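Local coordinates for protein hypothetical bacterial 6-phosphogluconolactonase (Bacteroides fragilis, PDB 3SCY) that probably hydrolyses 6-phosphogluconolactone to 6-phosphogluconate, as a putative bacterial lactonase built on a seven-bladed beta-propeller, at residues A[120-125]-A[140-145]; A[149-154]-A[172-177]; A[156-161]-A[213-218]; A[205-210]-A[227-232]. All coordinates share one frame; numbering follows the deposited sequence.

Interaction 1 of 4, residues A[120-125]-A[140-145]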
# COMPACT_ATOMS: atom_id res chain seq x y z
N GLY A 120 -16.49 2.05 -4.51
CA GLY A 120 -16.71 0.64 -4.16
C GLY A 120 -16.53 -0.21 -5.39
O GLY A 120 -17.41 -0.98 -5.78
N SER A 121 -15.40 -0.00 -6.07
CA SER A 121 -15.10 -0.63 -7.34
C SER A 121 -13.60 -0.69 -7.52
O SER A 121 -12.83 -0.12 -6.72
CB SER A 121 -15.72 0.19 -8.48
OG SER A 121 -15.21 1.51 -8.48
N ILE A 122 -13.17 -1.35 -8.61
CA ILE A 122 -11.79 -1.40 -9.02
C ILE A 122 -11.75 -1.05 -10.51
O ILE A 122 -12.69 -1.37 -11.26
CB ILE A 122 -11.05 -2.72 -8.71
CG1 ILE A 122 -11.68 -3.92 -9.46
CG2 ILE A 122 -10.98 -2.95 -7.20
CD1 ILE A 122 -10.87 -5.24 -9.29
N THR A 123 -10.72 -0.33 -10.91
CA THR A 123 -10.58 0.09 -12.31
C THR A 123 -9.29 -0.48 -12.89
O THR A 123 -8.24 -0.42 -12.25
CB THR A 123 -10.61 1.64 -12.42
OG1 THR A 123 -11.81 2.12 -11.83
CG2 THR A 123 -10.58 2.12 -13.89
N VAL A 124 -9.36 -0.98 -14.13
CA VAL A 124 -8.21 -1.52 -14.85
C VAL A 124 -7.85 -0.56 -15.97
O VAL A 124 -8.76 -0.15 -16.72
CB VAL A 124 -8.56 -2.93 -15.44
CG1 VAL A 124 -7.39 -3.51 -16.24
CG2 VAL A 124 -8.98 -3.90 -14.33
N PHE A 125 -6.55 -0.24 -16.10
CA PHE A 125 -6.04 0.57 -17.21
C PHE A 125 -4.93 -0.17 -17.91
O PHE A 125 -3.94 -0.49 -17.26
CB PHE A 125 -5.46 1.93 -16.72
CG PHE A 125 -6.34 2.82 -15.90
CD1 PHE A 125 -6.44 2.65 -14.52
CD2 PHE A 125 -7.03 3.88 -16.48
CE1 PHE A 125 -7.22 3.49 -13.75
CE2 PHE A 125 -7.85 4.69 -15.72
CZ PHE A 125 -7.94 4.51 -14.35
N ILE A 140 -15.02 -2.58 -12.37
CA ILE A 140 -15.69 -3.72 -11.73
C ILE A 140 -16.37 -3.23 -10.47
O ILE A 140 -15.68 -2.80 -9.54
CB ILE A 140 -14.70 -4.89 -11.49
CG1 ILE A 140 -14.00 -5.29 -12.81
CG2 ILE A 140 -15.41 -6.11 -10.86
CD1 ILE A 140 -12.74 -6.11 -12.72
N GLU A 141 -17.71 -3.24 -10.45
CA GLU A 141 -18.49 -2.76 -9.31
C GLU A 141 -18.78 -3.89 -8.34
O GLU A 141 -18.88 -5.06 -8.73
CB GLU A 141 -19.82 -2.15 -9.80
CG GLU A 141 -19.65 -0.89 -10.62
CD GLU A 141 -19.43 0.42 -9.88
OE1 GLU A 141 -19.61 0.46 -8.64
OE2 GLU A 141 -19.11 1.42 -10.56
N PHE A 142 -18.90 -3.54 -7.06
CA PHE A 142 -19.23 -4.51 -6.02
C PHE A 142 -20.50 -4.09 -5.33
O PHE A 142 -20.92 -2.93 -5.43
CB PHE A 142 -18.08 -4.64 -5.00
CG PHE A 142 -16.79 -5.08 -5.65
CD1 PHE A 142 -16.52 -6.43 -5.84
CD2 PHE A 142 -15.84 -4.15 -6.06
CE1 PHE A 142 -15.34 -6.85 -6.47
CE2 PHE A 142 -14.67 -4.56 -6.70
CZ PHE A 142 -14.41 -5.91 -6.89
N LYS A 143 -21.14 -5.05 -4.66
CA LYS A 143 -22.38 -4.82 -3.92
C LYS A 143 -22.26 -5.37 -2.51
O LYS A 143 -21.50 -6.30 -2.26
CB LYS A 143 -23.57 -5.46 -4.65
CG LYS A 143 -23.93 -4.77 -5.96
CD LYS A 143 -25.15 -5.42 -6.63
CE LYS A 143 -25.50 -4.77 -7.94
NZ LYS A 143 -26.78 -5.30 -8.50
N GLY A 144 -23.01 -4.77 -1.59
CA GLY A 144 -23.04 -5.23 -0.22
C GLY A 144 -22.81 -4.17 0.82
O GLY A 144 -22.67 -2.99 0.51
N SER A 145 -22.77 -4.62 2.07
CA SER A 145 -22.56 -3.77 3.24
C SER A 145 -22.08 -4.62 4.40
O SER A 145 -22.01 -5.85 4.30
CB SER A 145 -23.85 -3.02 3.60
OG SER A 145 -24.90 -3.93 3.83
O HOH W 1 -20.06 -0.25 -5.40
O HOH W 2 -17.17 2.85 -9.85
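Ile122 and Ile140 are tied by two backbone hydrogen bonds: Ile140 N to Ile122 O, 2.9 Å and nearly straight at 172°, and Ile122 N to Ile140 O, 3.0 Å. Where the pairing runs out, Phe142 N gives a longer bond of 3.2 Å to Gly120 O. A water lies 2.8 Å from both Gly120 O and Phe142 O and can donate to either. On the face that carries Ser121 and Glu141, a second water accepts from Ser121 OG and donates to Glu141 OE2; the serine oxygen is also bonded to Asn116 ND2. These strands, 121-126 and 138-141, form an antiparallel hairpin that supplies the third and outermost strands of a four-stranded propeller blade, and Gly120 and Ser121 together face Asn116 as a G1 beta bulge. On the other face the two isoleucines lie side by side and point the same way. Ile122 CG1, held between the backbone N and the carbonyl carbon (chi1 63°), rests 3.8 Å from Ile140 CB. Beyond it, Ile122 CD1 lies 4.0 Å from Ile140 CD1. The Phe142 ring turns its edge to the bulge, with CD2 3.5 Å from Gly120 O, which lies in the ring plane; its CE2 meets Ile122 CG2 at 4.1 Å. Phe182 and Leu197 of the next blade pack on Ile122 and Ile140, while His180 stacks on the Phe142 ring.

Interaction 2 of 4, residues A[149-154]-A[172-177]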
# COMPACT_ATOMS: atom_id res chain seq x y z
N LYS A 149 -22.29 0.96 11.21
CA LYS A 149 -23.31 1.88 10.72
C LYS A 149 -22.80 3.07 9.90
O LYS A 149 -23.51 3.51 9.00
CB LYS A 149 -24.18 2.41 11.87
CG LYS A 149 -25.53 1.71 11.96
CD LYS A 149 -26.45 2.33 13.02
CE LYS A 149 -27.35 3.40 12.45
NZ LYS A 149 -28.16 4.07 13.50
N GLU A 150 -21.60 3.59 10.19
CA GLU A 150 -21.04 4.73 9.47
C GLU A 150 -19.97 4.34 8.45
O GLU A 150 -19.78 5.05 7.45
CB GLU A 150 -20.44 5.75 10.45
CG GLU A 150 -21.42 6.83 10.88
CD GLU A 150 -22.58 6.40 11.76
OE1 GLU A 150 -23.74 6.72 11.42
OE2 GLU A 150 -22.33 5.75 12.80
N ARG A 151 -19.26 3.24 8.70
CA ARG A 151 -18.17 2.87 7.81
C ARG A 151 -18.45 1.76 6.79
O ARG A 151 -17.68 1.64 5.84
CB ARG A 151 -16.95 2.47 8.65
CG ARG A 151 -16.39 3.59 9.55
CD ARG A 151 -15.78 4.77 8.78
NE ARG A 151 -14.84 4.38 7.72
CZ ARG A 151 -13.53 4.16 7.91
NH1 ARG A 151 -13.00 4.28 9.12
NH2 ARG A 151 -12.76 3.83 6.88
N GLN A 152 -19.52 0.96 6.97
CA GLN A 152 -19.77 -0.18 6.07
C GLN A 152 -21.18 -0.15 5.46
O GLN A 152 -21.84 -1.19 5.38
CB GLN A 152 -19.53 -1.50 6.84
CG GLN A 152 -18.12 -1.62 7.44
CD GLN A 152 -17.90 -2.93 8.16
OE1 GLN A 152 -18.55 -3.23 9.17
NE2 GLN A 152 -16.97 -3.73 7.66
N THR A 153 -21.61 1.02 4.97
CA THR A 153 -22.94 1.21 4.36
C THR A 153 -22.93 0.73 2.91
O THR A 153 -23.99 0.60 2.29
CB THR A 153 -23.35 2.69 4.44
OG1 THR A 153 -22.45 3.46 3.64
CG2 THR A 153 -23.34 3.23 5.86
N MSE A 154 -21.73 0.47 2.36
CA MSE A 154 -21.51 0.09 0.96
C MSE A 154 -20.12 -0.51 0.80
O MSE A 154 -19.30 -0.33 1.70
CB MSE A 154 -21.62 1.34 0.05
CG MSE A 154 -20.75 2.51 0.52
SE MSE A 154 -20.68 4.07 -0.63
CE MSE A 154 -22.57 4.22 -1.16
N ASP A 172 -9.22 -6.03 -1.34
CA ASP A 172 -9.78 -5.88 0.01
C ASP A 172 -10.93 -4.93 0.02
O ASP A 172 -10.79 -3.79 -0.45
CB ASP A 172 -8.70 -5.37 0.98
CG ASP A 172 -7.54 -6.30 1.23
OD1 ASP A 172 -7.64 -7.48 0.87
OD2 ASP A 172 -6.53 -5.84 1.84
N ASP A 173 -12.04 -5.36 0.62
CA ASP A 173 -13.24 -4.55 0.68
C ASP A 173 -13.59 -4.27 2.13
O ASP A 173 -14.21 -5.09 2.83
CB ASP A 173 -14.37 -5.25 -0.06
CG ASP A 173 -15.69 -4.51 -0.15
OD1 ASP A 173 -15.86 -3.48 0.55
OD2 ASP A 173 -16.56 -4.95 -0.91
N LEU A 174 -13.24 -3.05 2.56
CA LEU A 174 -13.46 -2.60 3.92
C LEU A 174 -14.95 -2.57 4.25
O LEU A 174 -15.34 -2.86 5.39
CB LEU A 174 -12.81 -1.21 4.11
CG LEU A 174 -13.02 -0.48 5.48
CD1 LEU A 174 -11.81 0.39 5.81
CD2 LEU A 174 -14.32 0.38 5.49
N GLY A 175 -15.77 -2.23 3.26
CA GLY A 175 -17.20 -2.11 3.47
C GLY A 175 -17.98 -3.39 3.64
O GLY A 175 -19.04 -3.38 4.27
N THR A 176 -17.51 -4.50 3.04
CA THR A 176 -18.29 -5.74 3.10
C THR A 176 -17.56 -6.88 3.82
O THR A 176 -18.06 -8.00 3.80
CB THR A 176 -18.72 -6.18 1.70
OG1 THR A 176 -17.57 -6.63 0.98
CG2 THR A 176 -19.44 -5.08 0.93
N ASP A 177 -16.38 -6.61 4.44
CA ASP A 177 -15.61 -7.64 5.17
C ASP A 177 -15.23 -8.81 4.25
O ASP A 177 -15.28 -9.96 4.66
CB ASP A 177 -16.39 -8.13 6.41
CG ASP A 177 -16.52 -7.04 7.45
OD1 ASP A 177 -15.50 -6.38 7.74
OD2 ASP A 177 -17.64 -6.82 7.95
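Gln152 reaches across to Leu174 and Asp177 with a single amide nitrogen. Its chain runs extended beyond CG (chi2 -179°), which carries CD out towards Leu174 O, and NE2 donates to that oxygen at 2.9 Å along an almost straight bond (174°), with the acceptor in the amide plane. A weak bond of 3.0 Å also runs from NE2 to Asp177 OD1, the amide and carboxylate planes being 74° apart. The carboxylate is also held by Gly210 N and Gly212 N, and Gln152 OE1 accepts from Asp148 N. The contact joins two loops of the propeller: the link leading into strand 157-162, first of its blade, and the turn between strands 168-173 and 178-184. Within that turn Asp173 OD1 takes weak bonds from Gly175 N and Thr176 N, and a hydrogen bond from His156 N outside it. In a CA-H...O contact, Gly175 CA stands 3.3 Å from the carbonyl oxygen of selenomethionine Met154, which occupies the place a side chain at 175 would need. Among the van der Waals contacts, Gln152 CB sits 3.2 Å from Gly175 O. The Leu174 methyls divide between CD2, 3.6 Å from Arg151 O, and CD1, obliquely 3.7 Å from Arg151 NH2; Glu230 and Tyr117 engage the guanidinium.

Interaction 3 of 4, residues A[156-161]-A[213-218]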
# COMPACT_ATOMS: atom_id res chain seq x y z
N HIS A 156 -16.23 -0.62 -0.00
CA HIS A 156 -15.16 0.37 0.03
C HIS A 156 -13.91 -0.38 -0.31
O HIS A 156 -13.42 -1.15 0.50
CB HIS A 156 -15.08 1.06 1.41
CG HIS A 156 -16.24 1.95 1.75
ND1 HIS A 156 -16.51 3.09 1.01
CD2 HIS A 156 -17.12 1.88 2.77
CE1 HIS A 156 -17.58 3.65 1.58
NE2 HIS A 156 -17.98 2.95 2.64
N LEU A 157 -13.42 -0.22 -1.53
CA LEU A 157 -12.27 -0.98 -1.98
C LEU A 157 -10.99 -0.27 -1.59
O LEU A 157 -10.82 0.91 -1.88
CB LEU A 157 -12.39 -1.22 -3.50
CG LEU A 157 -13.20 -2.48 -3.91
CD1 LEU A 157 -12.36 -3.73 -3.72
CD2 LEU A 157 -14.55 -2.60 -3.14
N HIS A 158 -10.10 -0.97 -0.85
CA HIS A 158 -8.95 -0.32 -0.25
C HIS A 158 -7.61 -0.88 -0.61
O HIS A 158 -6.59 -0.27 -0.24
CB HIS A 158 -9.08 -0.37 1.29
CG HIS A 158 -8.67 0.91 1.96
ND1 HIS A 158 -7.49 1.55 1.64
CD2 HIS A 158 -9.31 1.62 2.92
CE1 HIS A 158 -7.47 2.66 2.37
NE2 HIS A 158 -8.53 2.71 3.18
N CYS A 159 -7.57 -2.02 -1.32
CA CYS A 159 -6.32 -2.64 -1.68
C CYS A 159 -6.55 -3.56 -2.85
O CYS A 159 -7.62 -4.15 -2.96
CB CYS A 159 -5.76 -3.41 -0.49
SG CYS A 159 -4.04 -3.95 -0.68
N VAL A 160 -5.58 -3.63 -3.76
CA VAL A 160 -5.57 -4.56 -4.87
C VAL A 160 -4.17 -5.15 -4.93
O VAL A 160 -3.18 -4.41 -4.98
CB VAL A 160 -6.02 -3.95 -6.23
CG1 VAL A 160 -7.53 -3.82 -6.29
CG2 VAL A 160 -5.33 -2.62 -6.52
N ARG A 161 -4.07 -6.49 -4.84
CA ARG A 161 -2.79 -7.18 -4.87
C ARG A 161 -2.76 -8.32 -5.85
O ARG A 161 -3.69 -9.11 -5.89
CB ARG A 161 -2.42 -7.78 -3.51
CG ARG A 161 -2.34 -6.81 -2.32
CD ARG A 161 -1.37 -5.63 -2.54
NE ARG A 161 -0.08 -6.01 -3.13
CZ ARG A 161 0.94 -6.52 -2.45
NH1 ARG A 161 0.85 -6.71 -1.13
NH2 ARG A 161 2.07 -6.85 -3.07
N PRO A 213 -11.52 -4.87 6.25
CA PRO A 213 -10.21 -5.19 5.63
C PRO A 213 -9.58 -4.00 4.94
O PRO A 213 -10.25 -3.32 4.17
CB PRO A 213 -10.57 -6.27 4.58
CG PRO A 213 -11.82 -6.84 5.02
CD PRO A 213 -12.57 -5.83 5.83
N ARG A 214 -8.29 -3.73 5.22
CA ARG A 214 -7.66 -2.57 4.64
C ARG A 214 -6.55 -3.02 3.69
O ARG A 214 -6.80 -3.05 2.48
CB ARG A 214 -7.15 -1.57 5.71
CG ARG A 214 -6.74 -0.22 5.10
CD ARG A 214 -6.35 0.77 6.20
NE ARG A 214 -6.26 2.13 5.65
CZ ARG A 214 -5.17 2.63 5.05
NH1 ARG A 214 -4.06 1.91 4.98
NH2 ARG A 214 -5.19 3.85 4.53
N HIS A 215 -5.35 -3.35 4.19
CA HIS A 215 -4.24 -3.71 3.31
C HIS A 215 -3.83 -5.15 3.51
O HIS A 215 -3.90 -5.67 4.62
CB HIS A 215 -3.03 -2.79 3.54
CG HIS A 215 -3.14 -1.43 2.91
ND1 HIS A 215 -2.11 -0.50 3.02
CD2 HIS A 215 -4.17 -0.85 2.23
CE1 HIS A 215 -2.50 0.57 2.34
NE2 HIS A 215 -3.74 0.42 1.86
N LEU A 216 -3.36 -5.78 2.44
CA LEU A 216 -2.93 -7.18 2.38
C LEU A 216 -1.52 -7.30 1.86
O LEU A 216 -1.16 -6.61 0.89
CB LEU A 216 -3.88 -7.94 1.45
CG LEU A 216 -3.63 -9.47 1.29
CD1 LEU A 216 -4.09 -10.25 2.54
CD2 LEU A 216 -4.42 -10.01 0.09
N ILE A 217 -0.73 -8.20 2.48
CA ILE A 217 0.64 -8.48 2.08
C ILE A 217 0.87 -9.98 2.08
O ILE A 217 0.10 -10.74 2.71
CB ILE A 217 1.72 -7.77 2.93
CG1 ILE A 217 1.56 -8.21 4.42
CG2 ILE A 217 1.64 -6.23 2.77
CD1 ILE A 217 2.71 -7.84 5.32
N PHE A 218 1.93 -10.41 1.41
CA PHE A 218 2.36 -11.81 1.34
C PHE A 218 3.74 -11.92 1.90
O PHE A 218 4.51 -10.96 1.79
CB PHE A 218 2.38 -12.33 -0.11
CG PHE A 218 1.00 -12.33 -0.71
CD1 PHE A 218 0.17 -13.44 -0.57
CD2 PHE A 218 0.50 -11.20 -1.36
CE1 PHE A 218 -1.14 -13.41 -1.07
CE2 PHE A 218 -0.79 -11.19 -1.88
CZ PHE A 218 -1.60 -12.28 -1.71
O HOH W 3 -8.08 4.43 5.78
O HOH W 4 3.49 -8.10 -0.30
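His158 and Arg214 make the first contact between strands 157-161 and 213-218, which run nearly parallel (14°) with their axes 5.5 Å apart as the innermost strands of successive propeller blades. Arg214 CG lies over the centre of the His158 ring, 3.8 Å from its centroid, a CH-pi contact. Extended from CG to NE, the arginine then sets a face of its guanidinium over His158 CE1, the planes 55° apart and NH2 3.4 Å from that carbon. One water bridges His158 NE2 and Arg214 NE; NE also pairs with Glu230, and NH1 with Gly262 O. His158 O is buried without a hydrogen-bonding partner and meets the edge of the His215 ring, 3.5 Å from CD2. At Cys159, SG stands anti to the backbone N (chi1 -168°) and accepts a weak bond from Leu216 N at 3.7 Å, while CB presses on Arg214 O at 3.2 Å. Arg161 bends at chi2 and chi3 and bonds through NH1 to Leu216 O at 2.9 Å, in the guanidinium plane; its CB touches the edge of Phe218 at CE2. No backbone-to-backbone bond crosses this seam, so side chains do the joining. His158 NE2 also bonds an unidentified ligand, probably from the crystallisation liquor. Arg214 with nearby Arg278 and Arg309, partly offset by Glu230, would probably favour an anionic group here.

Interaction 4 of 4, residues A[205-210]-A[227-232]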
# COMPACT_ATOMS: atom_id res chain seq x y z
N PHE A 205 -13.41 -14.16 -0.25
CA PHE A 205 -13.13 -14.74 1.06
C PHE A 205 -13.77 -13.81 2.07
O PHE A 205 -13.65 -12.60 1.95
CB PHE A 205 -11.62 -14.90 1.31
CG PHE A 205 -10.93 -15.74 0.26
CD1 PHE A 205 -11.04 -17.13 0.28
CD2 PHE A 205 -10.22 -15.15 -0.78
CE1 PHE A 205 -10.43 -17.91 -0.70
CE2 PHE A 205 -9.60 -15.93 -1.76
CZ PHE A 205 -9.73 -17.31 -1.73
N LYS A 206 -14.44 -14.36 3.06
CA LYS A 206 -15.12 -13.56 4.06
C LYS A 206 -14.29 -13.51 5.33
O LYS A 206 -13.70 -14.52 5.71
CB LYS A 206 -16.53 -14.14 4.31
CG LYS A 206 -17.40 -13.40 5.35
CD LYS A 206 -17.94 -12.04 4.87
CE LYS A 206 -18.98 -11.46 5.80
NZ LYS A 206 -18.46 -11.20 7.18
N VAL A 207 -14.23 -12.34 5.98
CA VAL A 207 -13.56 -12.22 7.29
C VAL A 207 -14.61 -11.83 8.34
O VAL A 207 -15.75 -11.51 7.97
CB VAL A 207 -12.31 -11.30 7.32
CG1 VAL A 207 -11.21 -11.80 6.37
CG2 VAL A 207 -12.67 -9.85 7.03
N ALA A 208 -14.25 -11.88 9.63
CA ALA A 208 -15.19 -11.60 10.73
C ALA A 208 -15.97 -10.28 10.51
O ALA A 208 -15.35 -9.27 10.16
CB ALA A 208 -14.45 -11.57 12.06
N PRO A 209 -17.31 -10.26 10.72
CA PRO A 209 -18.07 -9.02 10.51
C PRO A 209 -17.51 -7.86 11.33
O PRO A 209 -17.10 -8.03 12.48
CB PRO A 209 -19.48 -9.38 10.99
CG PRO A 209 -19.57 -10.87 10.76
CD PRO A 209 -18.20 -11.38 11.12
N GLY A 210 -17.50 -6.69 10.70
CA GLY A 210 -17.02 -5.46 11.34
C GLY A 210 -15.51 -5.29 11.31
O GLY A 210 -15.00 -4.35 11.92
N LEU A 227 -3.38 -9.68 6.64
CA LEU A 227 -4.31 -8.61 6.42
C LEU A 227 -4.44 -7.72 7.64
O LEU A 227 -4.56 -8.24 8.75
CB LEU A 227 -5.69 -9.23 6.10
CG LEU A 227 -6.91 -8.31 6.07
CD1 LEU A 227 -6.88 -7.40 4.84
CD2 LEU A 227 -8.22 -9.13 6.09
N ILE A 228 -4.43 -6.39 7.43
CA ILE A 228 -4.67 -5.44 8.51
C ILE A 228 -6.10 -4.94 8.34
O ILE A 228 -6.47 -4.49 7.24
CB ILE A 228 -3.63 -4.29 8.63
CG1 ILE A 228 -3.91 -3.47 9.91
CG2 ILE A 228 -3.57 -3.39 7.37
CD1 ILE A 228 -2.84 -2.54 10.35
N ASN A 229 -6.89 -5.03 9.42
CA ASN A 229 -8.29 -4.61 9.44
C ASN A 229 -8.39 -3.27 10.11
O ASN A 229 -8.03 -3.14 11.29
CB ASN A 229 -9.12 -5.66 10.15
CG ASN A 229 -9.19 -6.93 9.36
OD1 ASN A 229 -9.68 -6.95 8.23
ND2 ASN A 229 -8.70 -8.02 9.92
N GLU A 230 -8.88 -2.26 9.36
CA GLU A 230 -8.96 -0.90 9.88
C GLU A 230 -9.89 -0.77 11.09
O GLU A 230 -9.50 -0.17 12.08
CB GLU A 230 -9.43 0.08 8.79
CG GLU A 230 -9.59 1.51 9.28
CD GLU A 230 -9.73 2.55 8.19
OE1 GLU A 230 -9.06 2.41 7.14
OE2 GLU A 230 -10.43 3.56 8.42
N ILE A 231 -11.12 -1.30 10.98
CA ILE A 231 -12.11 -1.10 12.02
C ILE A 231 -11.89 -2.03 13.21
O ILE A 231 -11.95 -1.59 14.36
CB ILE A 231 -13.53 -1.27 11.44
CG1 ILE A 231 -13.74 -0.37 10.20
CG2 ILE A 231 -14.60 -0.96 12.53
CD1 ILE A 231 -15.05 -0.71 9.38
N GLY A 232 -11.67 -3.30 12.92
CA GLY A 232 -11.46 -4.30 13.96
C GLY A 232 -10.13 -4.15 14.68
O GLY A 232 -10.00 -4.59 15.83
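The carboxamide of Asn229 is the flat group in this contact, and it meets Val207 through its oxygen corner: Val207 CG2 approaches OD1 to 4.3 Å, while ND2 is turned to Thr234 OG1. The two segments belong to adjacent propeller blades. Residues 205-210 carry the end of strand 197-206, the outermost strand of one blade, and enter the loop to the next; residues 227-232 finish strand 224-229, the second strand of that next blade, and continue into a short turn with helical backbone angles at 230-232. No hydrogen bond spans the gap, and the contact is apolar with one carbonyl set against it. Val207 and Leu227 reach toward each other tip to tip, Val207 CG1 standing 4.0 Å from Leu227 CD2. With CG anti to the backbone N (chi1 169°), Leu227 extends towards Val207. Pro213 of the first strand and Phe238 of the third also touch both side chains. Further along, Gly210 O points at Ile231, 3.4 Å from its CB and 3.5 Å from its CG2, with Gly232 N at 3.6 Å. Gly210 has a positive phi of 82°, a value that glycine adopts readily, and a bound magnesium ion lies about 4 Å from the nearest atom of Gly210. Lys206, bent at chi2 and chi4, brings its NZ to Val207 O, donating a 2.8 Å hydrogen bond.

Interactions 2, 3 and 4 interlock around the blade seam. Interaction 1, on the preceding blade, touches interaction 2 (Ser145 CB to Gln152 O, 3.3 Å) and interaction 3 (Phe142 CD2 to Leu157 CD2, 3.5 Å). Probable hydrogen bonds link interaction 3 to its neighbours: His158 N to Asp172 O of interaction 2, 2.9 Å, and Arg214 N to Ile228 O of interaction 4, 2.8 Å. Glu230 of interaction 4 is shared, its OE2 pairing with Arg151 NH1 of interaction 2 at 2.8 Å and its OE1 with Arg214 NE of interaction 3. The unidentified ligand, about 3 Å from the His158 side chain and 5 Å from that of Arg151, may mark a pocket.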